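Local coordinates for YqgE/AlgH family protein (Corynebacterium diphtheriae NCTC 13129, PDB 2GS5) that is of unknown function but belongs to the UPF0301 (AlgH) family of conserved bacterial proteins, at residues A[65-68]-A[69-72]; A[122-125]-A[126-130]. All coordinates share one frame; numbering follows the deposited sequence.

Contact 1: A[65-68]-A[69-72]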
loop_
_atom_site.group_PDB
_atom_site.type_symbol
_atom_site.label_atom_id
_atom_site.label_comp_id
_atom_site.label_asym_id
_atom_site.label_seq_id
_atom_site.Cartn_x
_atom_site.Cartn_y
_atom_site.Cartn_z
ATOM N N PRO A 65 -20.540 -6.731 2.083
ATOM C CA PRO A 65 -20.497 -8.188 1.957
ATOM C C PRO A 65 -20.396 -8.696 0.519
ATOM O O PRO A 65 -19.851 -9.768 0.289
ATOM C CB PRO A 65 -21.807 -8.640 2.614
ATOM C CG PRO A 65 -22.670 -7.438 2.625
ATOM C CD PRO A 65 -21.770 -6.269 2.751
ATOM N N GLU A 66 -20.915 -7.923 -0.433
ATOM C CA GLU A 66 -20.897 -8.299 -1.840
ATOM C C GLU A 66 -19.486 -8.520 -2.381
ATOM O O GLU A 66 -19.306 -9.263 -3.340
ATOM C CB GLU A 66 -21.616 -7.246 -2.706
ATOM C CG GLU A 66 -20.989 -5.844 -2.708
ATOM C CD GLU A 66 -21.556 -4.904 -1.649
ATOM O OE1 GLU A 66 -21.983 -5.372 -0.564
ATOM O OE2 GLU A 66 -21.558 -3.676 -1.908
ATOM N N TRP A 67 -18.505 -7.858 -1.770
ATOM C CA TRP A 67 -17.114 -7.942 -2.227
ATOM C C TRP A 67 -16.330 -9.098 -1.621
ATOM O O TRP A 67 -15.239 -9.410 -2.088
ATOM C CB TRP A 67 -16.394 -6.607 -1.975
ATOM C CG TRP A 67 -16.719 -5.636 -3.063
ATOM C CD1 TRP A 67 -17.589 -4.593 -3.010
ATOM C CD2 TRP A 67 -16.213 -5.674 -4.398
ATOM N NE1 TRP A 67 -17.645 -3.961 -4.237
ATOM C CE2 TRP A 67 -16.809 -4.607 -5.106
ATOM C CE3 TRP A 67 -15.292 -6.493 -5.060
ATOM C CZ2 TRP A 67 -16.516 -4.348 -6.444
ATOM C CZ3 TRP A 67 -15.002 -6.235 -6.385
ATOM C CH2 TRP A 67 -15.614 -5.170 -7.066
ATOM N N VAL A 68 -16.879 -9.744 -0.602
ATOM C CA VAL A 68 -16.134 -10.778 0.126
ATOM C C VAL A 68 -15.510 -11.871 -0.761
ATOM O O VAL A 68 -14.356 -12.225 -0.553
ATOM C CB VAL A 68 -16.981 -11.399 1.265
ATOM C CG1 VAL A 68 -16.266 -12.591 1.885
ATOM C CG2 VAL A 68 -17.248 -10.345 2.324
ATOM N N PRO A 69 -16.252 -12.403 -1.753
ATOM C CA PRO A 69 -15.656 -13.413 -2.649
ATOM C C PRO A 69 -14.370 -13.012 -3.388
ATOM O O PRO A 69 -13.604 -13.880 -3.783
ATOM C CB PRO A 69 -16.778 -13.688 -3.654
ATOM C CG PRO A 69 -18.021 -13.344 -2.935
ATOM C CD PRO A 69 -17.677 -12.179 -2.063
ATOM N N CYS A 70 -14.132 -11.714 -3.556
ATOM C CA CYS A 70 -12.938 -11.214 -4.242
ATOM C C CYS A 70 -11.785 -10.927 -3.289
ATOM O O CYS A 70 -10.662 -10.684 -3.743
ATOM C CB CYS A 70 -13.244 -9.907 -4.969
ATOM S SG CYS A 70 -14.297 -10.049 -6.403
ATOM N N VAL A 71 -12.052 -10.932 -1.986
ATOM C CA VAL A 71 -11.071 -10.438 -1.016
ATOM C C VAL A 71 -10.174 -11.558 -0.510
ATOM O O VAL A 71 -10.648 -12.608 -0.068
ATOM C CB VAL A 71 -11.751 -9.737 0.177
ATOM C CG1 VAL A 71 -10.725 -9.311 1.221
ATOM C CG2 VAL A 71 -12.544 -8.525 -0.301
ATOM N N THR A 72 -8.869 -11.314 -0.577
ATOM C CA THR A 72 -7.872 -12.239 -0.070
ATOM C C THR A 72 -7.954 -12.339 1.451
ATOM O O THR A 72 -8.174 -11.340 2.137
ATOM C CB THR A 72 -6.478 -11.741 -0.465
ATOM O OG1 THR A 72 -6.424 -11.570 -1.889
ATOM C CG2 THR A 72 -5.386 -12.688 0.012
#
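Trp67 CG and Cys70 SG both stand anti to their own carbonyl carbons (chi1 -81° and -70°), and this shared choice brings indole and thiol together on one flank of a short 3-10 helix, residues 65-70. Three residues make one turn of such a helix, so the sulfur comes up beside the ring: Cys70 SG lies 3.9 Å from Trp67 CZ3 in an oblique sulfur-aromatic contact, while Cys70 CB meets the benzo edge in the ring plane. The compact thiol fits the corner where the indole meets the 122-126 turn. The indole nitrogen, NE1, is hydrogen-bonded to Leu118 O, and Met132 of strand 129-141 touches both Trp67 and Cys70. The i to i+3 pattern opens with Val68 N on Pro65 O and continues with Cys70 N on Trp67 O at 2.9 Å. At position 69 the donor slot would face Glu66 O; Pro69 CD fills it at 3.6 Å, and the proline's phi of -56° suits the turn. The peptide link also brings CD tightly against Val68 CB. Val71 leaves the helix and packs on Met132 and Leu134. Its N donates to Val68 O at 3.0 Å, while its CG2 methyl lies 3.4 Å from Trp67 O.

Contact 2: A[122-125]-A[126-130]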
loop_
_atom_site.group_PDB
_atom_site.type_symbol
_atom_site.label_atom_id
_atom_site.label_comp_id
_atom_site.label_asym_id
_atom_site.label_seq_id
_atom_site.Cartn_x
_atom_site.Cartn_y
_atom_site.Cartn_z
ATOM N N PRO A 122 -18.983 -7.191 -8.436
ATOM C CA PRO A 122 -17.937 -8.112 -7.978
ATOM C C PRO A 122 -17.753 -9.346 -8.865
ATOM O O PRO A 122 -16.648 -9.884 -8.928
ATOM C CB PRO A 122 -18.415 -8.539 -6.585
ATOM C CG PRO A 122 -19.332 -7.464 -6.141
ATOM C CD PRO A 122 -19.959 -6.894 -7.372
ATOM N N GLU A 123 -18.823 -9.789 -9.524
ATOM C CA GLU A 123 -18.736 -10.919 -10.454
ATOM C C GLU A 123 -17.963 -10.578 -11.733
ATOM O O GLU A 123 -17.367 -11.473 -12.339
ATOM C CB GLU A 123 -20.133 -11.460 -10.771
ATOM C CG GLU A 123 -20.803 -12.085 -9.546
ATOM C CD GLU A 123 -22.095 -12.820 -9.877
ATOM O OE1 GLU A 123 -22.033 -13.984 -10.340
ATOM O OE2 GLU A 123 -23.182 -12.237 -9.666
ATOM N N GLU A 124 -17.969 -9.308 -12.140
ATOM C CA GLU A 124 -17.116 -8.823 -13.243
ATOM C C GLU A 124 -15.655 -8.903 -12.839
ATOM O O GLU A 124 -14.798 -9.366 -13.599
ATOM C CB GLU A 124 -17.423 -7.349 -13.594
ATOM C CG GLU A 124 -16.639 -6.811 -14.824
ATOM C CD GLU A 124 -16.224 -5.328 -14.757
ATOM O OE1 GLU A 124 -15.384 -4.932 -15.597
ATOM O OE2 GLU A 124 -16.707 -4.546 -13.904
ATOM N N ILE A 125 -15.375 -8.418 -11.637
ATOM C CA ILE A 125 -14.013 -8.201 -11.191
ATOM C C ILE A 125 -13.332 -9.501 -10.758
ATOM O O ILE A 125 -12.137 -9.667 -10.981
ATOM C CB ILE A 125 -13.989 -7.147 -10.060
ATOM C CG1 ILE A 125 -14.436 -5.783 -10.607
ATOM C CG2 ILE A 125 -12.596 -7.041 -9.438
ATOM C CD1 ILE A 125 -13.626 -5.276 -11.814
ATOM N N LYS A 126 -14.099 -10.428 -10.177
ATOM C CA LYS A 126 -13.543 -11.678 -9.630
ATOM C C LYS A 126 -12.540 -12.387 -10.563
ATOM O O LYS A 126 -11.420 -12.651 -10.143
ATOM C CB LYS A 126 -14.664 -12.630 -9.174
ATOM C CG LYS A 126 -14.192 -14.006 -8.669
ATOM C CD LYS A 126 -13.800 -14.001 -7.214
ATOM C CE LYS A 126 -13.480 -15.402 -6.706
ATOM N NZ LYS A 126 -12.318 -16.065 -7.390
ATOM N N PRO A 127 -12.927 -12.679 -11.827
ATOM C CA PRO A 127 -11.979 -13.349 -12.739
ATOM C C PRO A 127 -10.762 -12.518 -13.141
ATOM O O PRO A 127 -9.778 -13.065 -13.648
ATOM C CB PRO A 127 -12.831 -13.648 -13.981
ATOM C CG PRO A 127 -13.970 -12.743 -13.920
ATOM C CD PRO A 127 -14.243 -12.483 -12.465
ATOM N N LEU A 128 -10.833 -11.207 -12.913
ATOM C CA LEU A 128 -9.808 -10.274 -13.383
ATOM C C LEU A 128 -8.742 -9.965 -12.345
ATOM O O LEU A 128 -7.762 -9.284 -12.666
ATOM C CB LEU A 128 -10.446 -8.961 -13.830
ATOM C CG LEU A 128 -11.595 -9.080 -14.827
ATOM C CD1 LEU A 128 -12.130 -7.693 -15.230
ATOM C CD2 LEU A 128 -11.199 -9.869 -16.077
ATOM N N VAL A 129 -8.925 -10.451 -11.115
ATOM C CA VAL A 129 -7.919 -10.274 -10.062
ATOM C C VAL A 129 -7.530 -11.604 -9.426
ATOM O O VAL A 129 -8.355 -12.510 -9.321
ATOM C CB VAL A 129 -8.399 -9.293 -8.959
ATOM C CG1 VAL A 129 -8.585 -7.863 -9.545
ATOM C CG2 VAL A 129 -9.668 -9.812 -8.298
ATOM N N SER A 130 -6.268 -11.719 -9.021
ATOM C CA SER A 130 -5.796 -12.894 -8.285
ATOM C C SER A 130 -5.857 -12.655 -6.792
ATOM O O SER A 130 -5.772 -13.593 -6.000
ATOM C CB SER A 130 -4.369 -13.269 -8.683
ATOM O OG SER A 130 -3.470 -12.190 -8.479
#
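Ile125 and Val129 cross obliquely where the chain passes from the short helix 122-125 towards strand 129-141. Ile125 CG2 is anti to the backbone N and reaches Val129 CG1 at 4.1 Å; the other valine methyl, CG2, rests against Ile125 O. Leu128 lies over the carbonyl oxygens of Glu124 and Ile125: its CG, anti to the carbonyl carbon (chi1 -52°), sits 3.4 Å from Glu124 O, and its CB touches Ile125 O. Its CD1 meets Ile125 CD1 more loosely at 4.4 Å. A branched apolar side chain suits Ile125, which is buried and also packs on Trp67 and Ala120; Val129 and Leu128, both partly exposed, add to its apolar surroundings. Residues 126-128 keep helical angles without the regular bonds. Lys126 N gives an alpha-helical bond to Pro122 O at 2.9 Å, whereas Leu128 N reaches back only three residues to Ile125 O at 2.8 Å. Pro127 fits because it cannot give the N-H that would go to Glu123 O, and its CD takes that place at 3.3 Å. Two main-chain bonds and an apolar flank thus hold the turn, leaving Glu123 at the surface while exposed Lys126 lays its aliphatic chain against the 69-70 turn.

Overall arrangement
Contact 1 comes first along the chain, in the loop between strands 58-59 and 76-79; contact 2 follows, joining helix 122-125 to the start of strand 129-141. Their centres lie about 10 Å apart, on the same side of the chain's centre, and both belong to the AlgH-like region. The two turns pack directly on each other: Glu66 O meets Pro122 CG, Pro69 O meets Lys126 CE, and Cys70 SG touches both Pro122 O and Lys126 CA. Both also meet strand 129-141, contact 2 by leading into it and contact 1 through Met132 and a backbone link from Thr72. That strand pairs with 47-51, 76-79 and 87-94, so the two turns pack together beside one long strand of the mixed sheet.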